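Local coordinates for mandelate racemase / muconate lactonizing enzyme, C-terminal domain protein (PDB 4JHM) that is a member of the mandelate racemase / muconate lactonizing enzyme family of the enolase superfamily, with no assigned function of its own, at residues A[214-228]-A[240-252]. Sequence-based numbering, arbitrary orientation.
Sequences ERHNWEWLEAPVSDY and TDLEISSHGNCLL
Leu221 is bonded through its backbone to Glu243 and Ser245, its N donating to Glu243 O and its O accepting from Ser245 N at 3.0 Å. A third bond, Ala223 N to Ser245 O (2.8 Å), continues the pairing. The axes of the two short strands, 220-222 and 243-245, run parallel, at 18° to each other. The buried apolar packing lies on the face carrying Leu221 and Ile244. There Leu221 CB meets Leu242 CD2 at 3.8 Å and Ile244 CD1, while Ile244 CG2 lies 4.0 Å from Pro224 CG; Met213 of helix 203-215 adds to the cover over Leu221 and Leu242. On the other face, Glu243 extends alongside Trp220: with CG anti to the backbone N (chi1 -178°) and the chain extended beyond it, the carboxylate comes to the edge of the indole, OE1 near its plane and 3.8 Å from CE3. Glu222, on this same face, reaches Lys165 in a salt bridge, and Ser245 OG bonds to Asp268.

Beyond the strands, Asp227 grips the backbone of His247: both carboxylate oxygens accept from His247 N through their syn lone pairs, a bifurcated bond. Tyr228 and Leu251 pass alongside in opposite directions, CE1 beside CD2.

Glu214 and Asp241, by contrast, are partly exposed and joined by a single hydrogen bond, Asp241 N meeting Glu214 OE2 from above the carboxylate plane, while Glu214 OE2 and Asp241 OD2 approach to 4.2 Å. Lys211 and Arg235 of a neighbouring subunit form long, weak ion pairs with Asp241. Helix 230-239 completes the beta-alpha-beta crossover, the repeating element of the TIM-barrel-like C-terminal domain of the enolase superfamily.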
ATOM      1  N   GLU A 214      29.052   2.665  -4.121  1.00 63.20           N
ATOM      2  CA  GLU A 214      28.677   1.480  -3.349  1.00 66.34           C
ATOM      3  C   GLU A 214      29.691   0.345  -3.514  1.00 65.33           C
ATOM      4  O   GLU A 214      29.979  -0.367  -2.557  1.00 63.53           O
ATOM      5  CB  GLU A 214      27.281   1.000  -3.766  1.00 69.96           C
ATOM      6  CG  GLU A 214      26.726  -0.175  -2.969  1.00 73.22           C
ATOM      7  CD  GLU A 214      25.482  -0.786  -3.609  1.00 77.36           C
ATOM      8  OE1 GLU A 214      25.445  -0.897  -4.856  1.00 81.16           O
ATOM      9  OE2 GLU A 214      24.544  -1.165  -2.870  1.00 67.76           O
ATOM     10  N   ARG A 215      30.223   0.176  -4.722  1.00 69.25           N
ATOM     11  CA  ARG A 215      31.214  -0.871  -4.988  1.00 75.48           C
ATOM     12  C   ARG A 215      32.518  -0.596  -4.261  1.00 74.80           C
ATOM     13  O   ARG A 215      33.186  -1.517  -3.800  1.00 74.47           O
ATOM     14  CB  ARG A 215      31.517  -0.989  -6.488  1.00 84.63           C
ATOM     15  CG  ARG A 215      30.485  -1.771  -7.276  1.00 90.29           C
ATOM     16  CD  ARG A 215      31.045  -2.316  -8.582  1.00 89.79           C
ATOM     17  NE  ARG A 215      30.143  -3.319  -9.147  1.00 90.59           N
ATOM     18  CZ  ARG A 215      30.196  -4.625  -8.885  1.00 93.88           C
ATOM     19  NH1 ARG A 215      29.320  -5.451  -9.449  1.00 93.45           N
ATOM     20  NH2 ARG A 215      31.125  -5.117  -8.070  1.00 89.53           N
ATOM     21  N   HIS A 216      32.885   0.678  -4.179  1.00 73.67           N
ATOM     22  CA  HIS A 216      34.167   1.058  -3.605  1.00 75.46           C
ATOM     23  C   HIS A 216      34.019   1.546  -2.159  1.00 75.34           C
ATOM     24  O   HIS A 216      34.890   2.225  -1.619  1.00 75.28           O
ATOM     25  CB  HIS A 216      34.847   2.093  -4.504  1.00 71.98           C
ATOM     26  CG  HIS A 216      35.162   1.576  -5.879  1.00 75.35           C
ATOM     27  ND1 HIS A 216      34.271   1.653  -6.930  1.00 73.51           N
ATOM     28  CD2 HIS A 216      36.269   0.968  -6.370  1.00 72.96           C
ATOM     29  CE1 HIS A 216      34.818   1.124  -8.011  1.00 69.53           C
ATOM     30  NE2 HIS A 216      36.029   0.700  -7.697  1.00 72.12           N
ATOM     31  N   ASN A 217      32.908   1.165  -1.536  1.00 76.75           N
ATOM     32  CA  ASN A 217      32.695   1.368  -0.105  1.00 78.07           C
ATOM     33  C   ASN A 217      32.870   2.808   0.393  1.00 72.00           C
ATOM     34  O   ASN A 217      33.261   3.029   1.537  1.00 68.89           O
ATOM     35  CB  ASN A 217      33.596   0.415   0.691  1.00 79.09           C
ATOM     36  CG  ASN A 217      33.093  -1.021   0.672  1.00 84.03           C
ATOM     37  OD1 ASN A 217      31.891  -1.274   0.732  1.00 80.72           O
ATOM     38  ND2 ASN A 217      34.017  -1.971   0.602  1.00 91.15           N
ATOM     39  N   TRP A 218      32.563   3.786  -0.452  1.00 68.48           N
ATOM     40  CA  TRP A 218      32.574   5.180  -0.016  1.00 65.27           C
ATOM     41  C   TRP A 218      31.486   5.392   1.020  1.00 61.95           C
ATOM     42  O   TRP A 218      30.571   4.584   1.146  1.00 58.71           O
ATOM     43  CB  TRP A 218      32.375   6.133  -1.188  1.00 64.27           C
ATOM     44  CG  TRP A 218      33.599   6.301  -2.007  1.00 66.46           C
ATOM     45  CD1 TRP A 218      34.514   5.342  -2.312  1.00 65.86           C
ATOM     46  CD2 TRP A 218      34.042   7.502  -2.650  1.00 69.44           C
ATOM     47  NE1 TRP A 218      35.507   5.870  -3.098  1.00 68.90           N
ATOM     48  CE2 TRP A 218      35.239   7.195  -3.322  1.00 69.92           C
ATOM     49  CE3 TRP A 218      33.546   8.807  -2.716  1.00 67.07           C
ATOM     50  CZ2 TRP A 218      35.949   8.143  -4.050  1.00 73.27           C
ATOM     51  CZ3 TRP A 218      34.248   9.745  -3.439  1.00 70.16           C
ATOM     52  CH2 TRP A 218      35.438   9.410  -4.098  1.00 75.00           C
ATOM     53  N   GLU A 219      31.591   6.496   1.748  1.00 65.40           N
ATOM     54  CA  GLU A 219      30.838   6.689   2.982  1.00 64.78           C
ATOM     55  C   GLU A 219      29.397   7.116   2.728  1.00 64.50           C
ATOM     56  O   GLU A 219      28.468   6.440   3.166  1.00 70.82           O
ATOM     57  CB  GLU A 219      31.573   7.696   3.874  1.00 65.59           C
ATOM     58  CG  GLU A 219      30.894   8.007   5.196  1.00 66.21           C
ATOM     59  CD  GLU A 219      30.870   6.825   6.140  1.00 67.78           C
ATOM     60  OE1 GLU A 219      31.339   5.736   5.746  1.00 70.84           O
ATOM     61  OE2 GLU A 219      30.381   6.989   7.278  1.00 70.06           O
ATOM     62  N   TRP A 220      29.204   8.235   2.034  1.00 66.13           N
ATOM     63  CA  TRP A 220      27.856   8.661   1.671  1.00 67.32           C
ATOM     64  C   TRP A 220      27.808   9.604   0.474  1.00 63.37           C
ATOM     65  O   TRP A 220      28.751  10.342   0.210  1.00 65.13           O
ATOM     66  CB  TRP A 220      27.119   9.270   2.878  1.00 67.06           C
ATOM     67  CG  TRP A 220      27.454  10.692   3.218  1.00 61.42           C
ATOM     68  CD1 TRP A 220      27.416  11.772   2.386  1.00 65.76           C
ATOM     69  CD2 TRP A 220      27.824  11.190   4.502  1.00 59.97           C
ATOM     70  NE1 TRP A 220      27.768  12.911   3.068  1.00 61.57           N
ATOM     71  CE2 TRP A 220      28.018  12.579   4.373  1.00 61.40           C
ATOM     72  CE3 TRP A 220      28.029  10.594   5.749  1.00 61.39           C
ATOM     73  CZ2 TRP A 220      28.404  13.380   5.443  1.00 61.32           C
ATOM     74  CZ3 TRP A 220      28.409  11.389   6.812  1.00 60.35           C
ATOM     75  CH2 TRP A 220      28.591  12.768   6.653  1.00 64.26           C
ATOM     76  N   LEU A 221      26.693   9.547  -0.250  1.00 58.83           N
ATOM     77  CA  LEU A 221      26.407  10.471  -1.334  1.00 58.95           C
ATOM     78  C   LEU A 221      25.426  11.514  -0.829  1.00 58.09           C
ATOM     79  O   LEU A 221      24.288  11.194  -0.493  1.00 60.56           O
ATOM     80  CB  LEU A 221      25.802   9.732  -2.533  1.00 58.51           C
ATOM     81  CG  LEU A 221      25.250  10.620  -3.657  1.00 58.91           C
ATOM     82  CD1 LEU A 221      26.297  11.632  -4.093  1.00 62.45           C
ATOM     83  CD2 LEU A 221      24.777   9.804  -4.850  1.00 57.20           C
ATOM     84  N   GLU A 222      25.868  12.762  -0.783  1.00 57.58           N
ATOM     85  CA  GLU A 222      25.047  13.837  -0.244  1.00 58.61           C
ATOM     86  C   GLU A 222      24.414  14.659  -1.363  1.00 54.44           C
ATOM     87  O   GLU A 222      25.099  15.105  -2.281  1.00 57.68           O
ATOM     88  CB  GLU A 222      25.894  14.734   0.674  1.00 62.07           C
ATOM     89  CG  GLU A 222      25.277  16.091   0.977  1.00 64.93           C
ATOM     90  CD  GLU A 222      26.091  16.905   1.965  1.00 72.89           C
ATOM     91  OE1 GLU A 222      26.731  16.305   2.860  1.00 68.29           O
ATOM     92  OE2 GLU A 222      26.083  18.152   1.844  1.00 78.65           O
ATOM     93  N   ALA A 223      23.103  14.856  -1.284  1.00 53.31           N
ATOM     94  CA  ALA A 223      22.403  15.725  -2.222  1.00 53.72           C
ATOM     95  C   ALA A 223      22.592  15.258  -3.664  1.00 56.02           C
ATOM     96  O   ALA A 223      23.141  15.989  -4.486  1.00 57.30           O
ATOM     97  CB  ALA A 223      22.894  17.157  -2.066  1.00 49.34           C
ATOM     98  N   PRO A 224      22.146  14.033  -3.972  1.00 54.51           N
ATOM     99  CA  PRO A 224      22.285  13.504  -5.327  1.00 56.98           C
ATOM    100  C   PRO A 224      21.491  14.326  -6.331  1.00 56.14           C
ATOM    101  O   PRO A 224      22.020  14.699  -7.376  1.00 58.67           O
ATOM    102  CB  PRO A 224      21.725  12.082  -5.220  1.00 61.29           C
ATOM    103  CG  PRO A 224      20.891  12.067  -3.979  1.00 60.84           C
ATOM    104  CD  PRO A 224      21.503  13.077  -3.057  1.00 57.24           C
ATOM    105  N   VAL A 225      20.237  14.615  -5.998  1.00 57.39           N
ATOM    106  CA  VAL A 225      19.366  15.427  -6.843  1.00 54.42           C
ATOM    107  C   VAL A 225      18.575  16.427  -5.990  1.00 59.66           C
ATOM    108  O   VAL A 225      18.843  16.595  -4.792  1.00 65.13           O
ATOM    109  CB  VAL A 225      18.400  14.543  -7.654  1.00 52.40           C
ATOM    110  CG1 VAL A 225      19.165  13.741  -8.691  1.00 57.67           C
ATOM    111  CG2 VAL A 225      17.629  13.604  -6.745  1.00 53.64           C
ATOM    112  N   SER A 226      17.614  17.105  -6.607  1.00 57.14           N
ATOM    113  CA  SER A 226      16.765  18.033  -5.877  1.00 54.79           C
ATOM    114  C   SER A 226      16.124  17.328  -4.696  1.00 57.03           C
ATOM    115  O   SER A 226      15.564  16.247  -4.850  1.00 57.59           O
ATOM    116  CB  SER A 226      15.665  18.573  -6.779  1.00 53.83           C
ATOM    117  OG  SER A 226      14.641  19.173  -6.008  1.00 51.71           O
ATOM    118  N   ASP A 227      16.193  17.951  -3.527  1.00 59.78           N
ATOM    119  CA  ASP A 227      15.627  17.372  -2.314  1.00 62.56           C
ATOM    120  C   ASP A 227      14.139  17.081  -2.447  1.00 63.56           C
ATOM    121  O   ASP A 227      13.597  16.282  -1.685  1.00 71.51           O
ATOM    122  CB  ASP A 227      15.830  18.311  -1.126  1.00 62.78           C
ATOM    123  CG  ASP A 227      17.184  18.171  -0.504  1.00 62.78           C
ATOM    124  OD1 ASP A 227      18.103  17.677  -1.194  1.00 64.00           O
ATOM    125  OD2 ASP A 227      17.328  18.554   0.678  1.00 71.83           O
ATOM    126  N   TYR A 228      13.475  17.738  -3.390  1.00 56.13           N
ATOM    127  CA  TYR A 228      12.027  17.609  -3.511  1.00 62.56           C
ATOM    128  C   TYR A 228      11.623  16.470  -4.431  1.00 60.58           C
ATOM    129  O   TYR A 228      10.443  16.173  -4.561  1.00 67.77           O
ATOM    130  CB  TYR A 228      11.411  18.924  -3.987  1.00 59.41           C
ATOM    131  CG  TYR A 228      11.686  20.049  -3.028  1.00 58.66           C
ATOM    132  CD1 TYR A 228      11.068  20.086  -1.783  1.00 54.16           C
ATOM    133  CD2 TYR A 228      12.584  21.056  -3.346  1.00 57.08           C
ATOM    134  CE1 TYR A 228      11.323  21.106  -0.891  1.00 53.55           C
ATOM    135  CE2 TYR A 228      12.845  22.083  -2.459  1.00 56.74           C
ATOM    136  CZ  TYR A 228      12.211  22.102  -1.235  1.00 56.86           C
ATOM    137  OH  TYR A 228      12.472  23.116  -0.346  1.00 64.38           O
ATOM    138  N   THR A 240      20.302   0.561  -3.312  1.00 57.48           N
ATOM    139  CA  THR A 240      21.709   0.471  -2.922  1.00 60.85           C
ATOM    140  C   THR A 240      21.825   0.429  -1.407  1.00 61.51           C
ATOM    141  O   THR A 240      20.854   0.665  -0.694  1.00 63.36           O
ATOM    142  CB  THR A 240      22.542   1.674  -3.413  1.00 66.37           C
ATOM    143  OG1 THR A 240      22.419   2.761  -2.484  1.00 68.07           O
ATOM    144  CG2 THR A 240      22.104   2.123  -4.805  1.00 67.25           C
ATOM    145  N   ASP A 241      23.028   0.141  -0.922  1.00 65.55           N
ATOM    146  CA  ASP A 241      23.297   0.120   0.512  1.00 65.86           C
ATOM    147  C   ASP A 241      24.081   1.363   0.929  1.00 67.08           C
ATOM    148  O   ASP A 241      24.423   1.543   2.098  1.00 70.26           O
ATOM    149  CB  ASP A 241      24.056  -1.154   0.879  1.00 63.63           C
ATOM    150  CG  ASP A 241      23.224  -2.405   0.663  1.00 69.88           C
ATOM    151  OD1 ASP A 241      21.977  -2.294   0.607  1.00 78.24           O
ATOM    152  OD2 ASP A 241      23.812  -3.500   0.549  1.00 71.99           O
ATOM    153  N   LEU A 242      24.351   2.225  -0.041  1.00 64.89           N
ATOM    154  CA  LEU A 242      25.092   3.450   0.196  1.00 61.06           C
ATOM    155  C   LEU A 242      24.231   4.448   0.963  1.00 61.12           C
ATOM    156  O   LEU A 242      23.064   4.657   0.627  1.00 63.93           O
ATOM    157  CB  LEU A 242      25.505   4.050  -1.148  1.00 60.49           C
ATOM    158  CG  LEU A 242      26.326   5.336  -1.129  1.00 58.49           C
ATOM    159  CD1 LEU A 242      27.741   5.038  -0.667  1.00 58.57           C
ATOM    160  CD2 LEU A 242      26.325   5.975  -2.509  1.00 58.42           C
ATOM    161  N   GLU A 243      24.806   5.067   1.989  1.00 57.22           N
ATOM    162  CA  GLU A 243      24.112   6.118   2.728  1.00 58.30           C
ATOM    163  C   GLU A 243      23.768   7.278   1.789  1.00 60.29           C
ATOM    164  O   GLU A 243      24.653   7.843   1.144  1.00 56.84           O
ATOM    165  CB  GLU A 243      24.984   6.610   3.891  1.00 62.59           C
ATOM    166  CG  GLU A 243      24.350   7.681   4.775  1.00 63.48           C
ATOM    167  CD  GLU A 243      25.182   7.988   6.012  1.00 62.91           C
ATOM    168  OE1 GLU A 243      26.220   7.318   6.211  1.00 63.74           O
ATOM    169  OE2 GLU A 243      24.803   8.898   6.786  1.00 56.21           O
ATOM    170  N   ILE A 244      22.483   7.616   1.701  1.00 59.94           N
ATOM    171  CA  ILE A 244      22.029   8.729   0.869  1.00 59.40           C
ATOM    172  C   ILE A 244      21.514   9.854   1.756  1.00 60.64           C
ATOM    173  O   ILE A 244      20.583   9.651   2.537  1.00 61.33           O
ATOM    174  CB  ILE A 244      20.904   8.294  -0.084  1.00 59.35           C
ATOM    175  CG1 ILE A 244      21.341   7.080  -0.909  1.00 62.40           C
ATOM    176  CG2 ILE A 244      20.496   9.440  -0.993  1.00 57.35           C
ATOM    177  CD1 ILE A 244      22.626   7.281  -1.679  1.00 63.38           C
ATOM    178  N   SER A 245      22.115  11.036   1.634  1.00 56.12           N
ATOM    179  CA  SER A 245      21.792  12.148   2.520  1.00 57.38           C
ATOM    180  C   SER A 245      21.212  13.333   1.755  1.00 57.34           C
ATOM    181  O   SER A 245      21.476  13.496   0.572  1.00 59.80           O
ATOM    182  CB  SER A 245      23.041  12.582   3.278  1.00 58.02           C
ATOM    183  OG  SER A 245      22.698  13.174   4.518  1.00 63.21           O
ATOM    184  N   SER A 246      20.418  14.157   2.436  1.00 61.20           N
ATOM    185  CA  SER A 246      19.799  15.322   1.795  1.00 64.86           C
ATOM    186  C   SER A 246      20.797  16.466   1.684  1.00 63.19           C
ATOM    187  O   SER A 246      21.920  16.368   2.175  1.00 61.03           O
ATOM    188  CB  SER A 246      18.564  15.789   2.576  1.00 66.31           C
ATOM    189  OG  SER A 246      18.922  16.439   3.789  1.00 65.10           O
ATOM    190  N   HIS A 247      20.380  17.547   1.033  1.00 59.85           N
ATOM    191  CA  HIS A 247      21.198  18.748   0.926  1.00 60.10           C
ATOM    192  C   HIS A 247      21.211  19.481   2.264  1.00 62.00           C
ATOM    193  O   HIS A 247      22.146  20.218   2.568  1.00 66.05           O
ATOM    194  CB  HIS A 247      20.662  19.655  -0.183  1.00 64.27           C
ATOM    195  CG  HIS A 247      21.327  20.993  -0.248  1.00 66.28           C
ATOM    196  ND1 HIS A 247      22.434  21.236  -1.029  1.00 68.99           N
ATOM    197  CD2 HIS A 247      21.036  22.163   0.367  1.00 71.23           C
ATOM    198  CE1 HIS A 247      22.801  22.497  -0.888  1.00 77.57           C
ATOM    199  NE2 HIS A 247      21.970  23.082  -0.045  1.00 75.81           N
ATOM    200  N   GLY A 248      20.154  19.283   3.048  1.00 59.02           N
ATOM    201  CA  GLY A 248      20.122  19.723   4.437  1.00 61.50           C
ATOM    202  C   GLY A 248      19.624  21.134   4.667  1.00 63.36           C
ATOM    203  O   GLY A 248      19.634  21.623   5.802  1.00 68.95           O
ATOM    204  N   ASN A 249      19.188  21.793   3.598  1.00 66.46           N
ATOM    205  CA  ASN A 249      18.755  23.187   3.686  1.00 72.82           C
ATOM    206  C   ASN A 249      17.420  23.441   3.003  1.00 69.58           C
ATOM    207  O   ASN A 249      17.052  24.588   2.760  1.00 71.29           O
ATOM    208  CB  ASN A 249      19.808  24.105   3.066  1.00 76.98           C
ATOM    209  CG  ASN A 249      21.146  24.004   3.759  1.00 83.67           C
ATOM    210  OD1 ASN A 249      21.312  24.464   4.889  1.00 94.01           O
ATOM    211  ND2 ASN A 249      22.112  23.400   3.085  1.00 87.61           N
ATOM    212  N   CYS A 250      16.692  22.378   2.699  1.00 64.21           N
ATOM    213  CA  CYS A 250      15.432  22.520   2.000  1.00 61.06           C
ATOM    214  C   CYS A 250      14.257  22.033   2.849  1.00 61.26           C
ATOM    215  O   CYS A 250      13.313  22.784   3.087  1.00 70.67           O
ATOM    216  CB  CYS A 250      15.508  21.788   0.668  1.00 66.27           C
ATOM    217  SG  CYS A 250      16.897  22.339  -0.349  1.00 68.36           S
ATOM    218  N   LEU A 251      14.323  20.787   3.311  1.00 61.30           N
ATOM    219  CA  LEU A 251      13.293  20.235   4.193  1.00 61.72           C
ATOM    220  C   LEU A 251      13.688  20.430   5.656  1.00 59.86           C
ATOM    221  O   LEU A 251      14.558  19.723   6.165  1.00 60.56           O
ATOM    222  CB  LEU A 251      13.087  18.747   3.899  1.00 67.25           C
ATOM    223  CG  LEU A 251      12.803  18.386   2.435  1.00 69.75           C
ATOM    224  CD1 LEU A 251      12.245  16.976   2.317  1.00 70.13           C
ATOM    225  CD2 LEU A 251      11.834  19.376   1.818  1.00 71.48           C
ATOM    226  N   LEU A 252      13.035  21.379   6.326  1.00 57.15           N
ATOM    227  CA  LEU A 252      13.488  21.864   7.629  1.00 54.79           C
ATOM    228  C   LEU A 252      12.535  21.599   8.805  1.00 58.06           C
ATOM    229  O   LEU A 252      12.923  21.742   9.971  1.00 56.46           O
ATOM    230  CB  LEU A 252      13.745  23.369   7.550  1.00 56.42           C
ATOM    231  CG  LEU A 252      14.517  23.905   6.342  1.00 61.27           C
ATOM    232  CD1 LEU A 252      14.901  25.359   6.578  1.00 59.77           C
ATOM    233  CD2 LEU A 252      15.756  23.070   6.053  1.00 65.06           C
TER